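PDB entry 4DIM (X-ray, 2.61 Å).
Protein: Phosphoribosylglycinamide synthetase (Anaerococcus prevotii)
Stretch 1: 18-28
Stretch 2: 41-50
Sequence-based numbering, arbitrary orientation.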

# COMPACT_ATOMS: atom_id res chain seq x y z
N GLY A 18 -6.12 -10.32 -3.16
CA GLY A 18 -4.83 -9.65 -3.00
C GLY A 18 -4.02 -10.05 -1.79
O GLY A 18 -3.04 -9.37 -1.48
N GLN A 19 -4.39 -11.13 -1.06
CA GLN A 19 -3.64 -11.51 0.13
C GLN A 19 -3.21 -12.97 0.15
O GLN A 19 -2.63 -13.38 1.16
CB GLN A 19 -4.49 -11.21 1.34
CG GLN A 19 -4.75 -9.71 1.42
CD GLN A 19 -5.49 -9.38 2.65
OE1 GLN A 19 -6.74 -9.25 2.59
NE2 GLN A 19 -4.74 -9.35 3.80
N LEU A 20 -3.31 -13.70 -1.00
CA LEU A 20 -2.95 -15.11 -1.03
C LEU A 20 -1.45 -15.40 -0.99
O LEU A 20 -1.08 -16.55 -0.75
CB LEU A 20 -3.61 -15.88 -2.21
CG LEU A 20 -3.33 -15.58 -3.68
CD1 LEU A 20 -1.82 -15.80 -4.09
CD2 LEU A 20 -4.23 -16.47 -4.56
N GLY A 21 -0.60 -14.39 -1.18
CA GLY A 21 0.84 -14.58 -1.18
C GLY A 21 1.40 -14.90 0.18
O GLY A 21 2.33 -15.71 0.34
N LEU A 22 0.83 -14.25 1.18
CA LEU A 22 1.23 -14.48 2.54
C LEU A 22 0.71 -15.83 3.05
O LEU A 22 1.39 -16.48 3.84
CB LEU A 22 0.75 -13.33 3.36
CG LEU A 22 1.16 -13.25 4.76
CD1 LEU A 22 2.68 -13.15 4.89
CD2 LEU A 22 0.52 -12.09 5.39
N TYR A 23 -0.47 -16.27 2.58
CA TYR A 23 -1.02 -17.58 2.91
C TYR A 23 -0.16 -18.67 2.27
O TYR A 23 0.10 -19.71 2.88
CB TYR A 23 -2.48 -17.71 2.45
CG TYR A 23 -3.47 -16.99 3.33
CD1 TYR A 23 -4.03 -17.62 4.45
CD2 TYR A 23 -3.88 -15.70 3.05
CE1 TYR A 23 -4.93 -16.96 5.29
CE2 TYR A 23 -4.79 -15.03 3.87
CZ TYR A 23 -5.34 -15.68 4.97
OH TYR A 23 -6.20 -15.03 5.82
N LYS A 24 0.29 -18.42 1.06
CA LYS A 24 1.12 -19.37 0.32
C LYS A 24 2.50 -19.52 1.00
O LYS A 24 2.98 -20.63 1.20
CB LYS A 24 1.28 -18.89 -1.14
CG LYS A 24 1.79 -19.98 -2.08
CD LYS A 24 2.45 -19.44 -3.35
CE LYS A 24 3.97 -19.40 -3.27
NZ LYS A 24 4.60 -18.87 -4.51
N ALA A 25 3.11 -18.39 1.38
CA ALA A 25 4.43 -18.36 2.01
C ALA A 25 4.40 -19.04 3.36
O ALA A 25 5.25 -19.88 3.64
CB ALA A 25 4.90 -16.93 2.17
N ALA A 26 3.41 -18.70 4.17
CA ALA A 26 3.17 -19.37 5.46
C ALA A 26 3.04 -20.90 5.29
O ALA A 26 3.64 -21.64 6.05
CB ALA A 26 1.92 -18.81 6.10
N LYS A 27 2.32 -21.36 4.27
CA LYS A 27 2.21 -22.81 4.00
C LYS A 27 3.60 -23.37 3.62
O LYS A 27 4.03 -24.33 4.25
CB LYS A 27 1.19 -23.09 2.87
CG LYS A 27 0.71 -24.54 2.85
CD LYS A 27 -0.39 -24.81 1.82
CE LYS A 27 -1.06 -26.15 2.05
NZ LYS A 27 -1.56 -26.78 0.78
N GLU A 28 4.33 -22.73 2.67
CA GLU A 28 5.67 -23.18 2.25
C GLU A 28 6.64 -23.30 3.46
O GLU A 28 7.49 -24.19 3.48
CB GLU A 28 6.28 -22.23 1.20
CG GLU A 28 5.71 -22.38 -0.20
CD GLU A 28 6.38 -21.49 -1.24
OE1 GLU A 28 7.24 -22.00 -2.00
OE2 GLU A 28 6.11 -20.27 -1.25
N ALA A 41 -15.13 -14.58 1.58
CA ALA A 41 -13.75 -14.15 1.28
C ALA A 41 -13.19 -14.95 0.09
O ALA A 41 -13.92 -15.74 -0.51
CB ALA A 41 -12.89 -14.36 2.50
N HIS A 42 -11.91 -14.75 -0.24
CA HIS A 42 -11.31 -15.46 -1.37
C HIS A 42 -11.13 -16.96 -1.09
O HIS A 42 -10.52 -17.30 -0.08
CB HIS A 42 -9.96 -14.83 -1.71
CG HIS A 42 -9.59 -14.97 -3.15
ND1 HIS A 42 -8.42 -15.57 -3.53
CD2 HIS A 42 -10.24 -14.52 -4.24
CE1 HIS A 42 -8.38 -15.49 -4.86
NE2 HIS A 42 -9.47 -14.87 -5.32
N LYS A 43 -11.66 -17.84 -1.97
CA LYS A 43 -11.61 -19.30 -1.81
C LYS A 43 -10.14 -19.86 -1.82
O LYS A 43 -9.78 -20.51 -0.84
CB LYS A 43 -12.49 -20.01 -2.86
CG LYS A 43 -14.00 -19.77 -2.65
CD LYS A 43 -14.85 -20.27 -3.84
CE LYS A 43 -16.10 -19.46 -4.12
NZ LYS A 43 -17.23 -19.81 -3.22
N PRO A 44 -9.27 -19.55 -2.82
CA PRO A 44 -7.87 -20.04 -2.77
C PRO A 44 -7.09 -19.67 -1.48
O PRO A 44 -6.24 -20.45 -1.06
CB PRO A 44 -7.21 -19.39 -3.99
CG PRO A 44 -8.31 -19.11 -4.91
CD PRO A 44 -9.53 -18.83 -4.08
N CYS A 45 -7.40 -18.50 -0.84
CA CYS A 45 -6.79 -18.13 0.46
C CYS A 45 -7.32 -19.09 1.53
O CYS A 45 -6.54 -19.62 2.33
CB CYS A 45 -7.10 -16.67 0.84
SG CYS A 45 -6.34 -15.42 -0.24
N LEU A 46 -8.66 -19.35 1.51
CA LEU A 46 -9.34 -20.27 2.45
C LEU A 46 -8.92 -21.72 2.22
O LEU A 46 -8.94 -22.52 3.16
CB LEU A 46 -10.88 -20.16 2.35
CG LEU A 46 -11.53 -18.79 2.63
CD1 LEU A 46 -13.05 -18.91 2.70
CD2 LEU A 46 -10.97 -18.14 3.88
N ASN A 47 -8.54 -22.06 0.98
CA ASN A 47 -8.08 -23.40 0.67
C ASN A 47 -6.59 -23.54 1.07
O ASN A 47 -6.12 -24.65 1.28
CB ASN A 47 -8.34 -23.75 -0.79
CG ASN A 47 -9.84 -23.88 -1.06
OD1 ASN A 47 -10.57 -24.61 -0.36
ND2 ASN A 47 -10.35 -23.19 -2.08
N LEU A 48 -5.87 -22.40 1.22
CA LEU A 48 -4.50 -22.38 1.75
C LEU A 48 -4.55 -22.38 3.28
O LEU A 48 -3.66 -22.96 3.91
CB LEU A 48 -3.68 -21.16 1.28
CG LEU A 48 -3.08 -21.20 -0.13
CD1 LEU A 48 -2.73 -19.77 -0.62
CD2 LEU A 48 -1.85 -22.11 -0.17
N ALA A 49 -5.57 -21.70 3.87
CA ALA A 49 -5.72 -21.61 5.33
C ALA A 49 -6.11 -22.93 5.96
O ALA A 49 -6.98 -23.63 5.44
CB ALA A 49 -6.74 -20.55 5.72
N ASP A 50 -5.48 -23.25 7.10
CA ASP A 50 -5.79 -24.45 7.88
C ASP A 50 -7.07 -24.23 8.73
O ASP A 50 -7.86 -25.16 8.92
CB ASP A 50 -4.61 -24.84 8.79
CG ASP A 50 -3.33 -25.18 8.07
OD1 ASP A 50 -3.03 -24.52 7.06
OD2 ASP A 50 -2.58 -26.07 8.55

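A helix in the first stretch, which continues beyond it, and a short helix in the second run side by side in nearly the same direction, their axes 19° apart and 9.2 Å at closest approach. No hydrogen bond crosses between the stretches, so the fit rests on the packing of side chains.

The principal bump is Leu-48. Its side chain enters a hollow lined by Leu-20, Tyr-23, Lys-24 and Lys-27, an i, i+3, i+4, i+7 set along one side of the first helix. CD1 of Leu-48 reaches deep enough to meet backbone, lying 3.6 Å from Leu-20 O and 3.7 Å from Lys-24 N, two atoms already joined by a helical hydrogen bond. The same methyl rests 3.7 Å from Tyr-23 CB, while Leu-48 CD2 lies 3.7 Å from Lys-27 CD. Lys-27, with all four chi angles in t, lends the aliphatic part of its chain to one wall of the hollow.

One turn earlier, Cys-45 is the smaller bump. The CA atoms of Cys-45 and Leu-20 are just 5.1 Å apart. Cys-45 SG sits 3.4 Å from Leu-20 CB, a tight contact, and Cys-45 CB lies over one face of the Tyr-23 ring, 4.3 Å from its centroid in a CH-pi contact. The sulfur stands obliquely to that ring. Ala-49, just past the second helix, also approaches the ring obliquely, its CB 4.0 Å from Tyr-23 CE1; the tyrosine hydroxyl is hydrogen-bonded elsewhere in the structure.

At the other end, Leu-20 becomes the bump. Its CD2 lies 4.2 Å from Pro-44 CB and 4.3 Å from CE1 of His-42, the N-cap residue, meeting the imidazole at its edge. Here the larger leucine, Leu-48, fills the four-residue hollow, and the small cysteine lies where the CA atoms come closest.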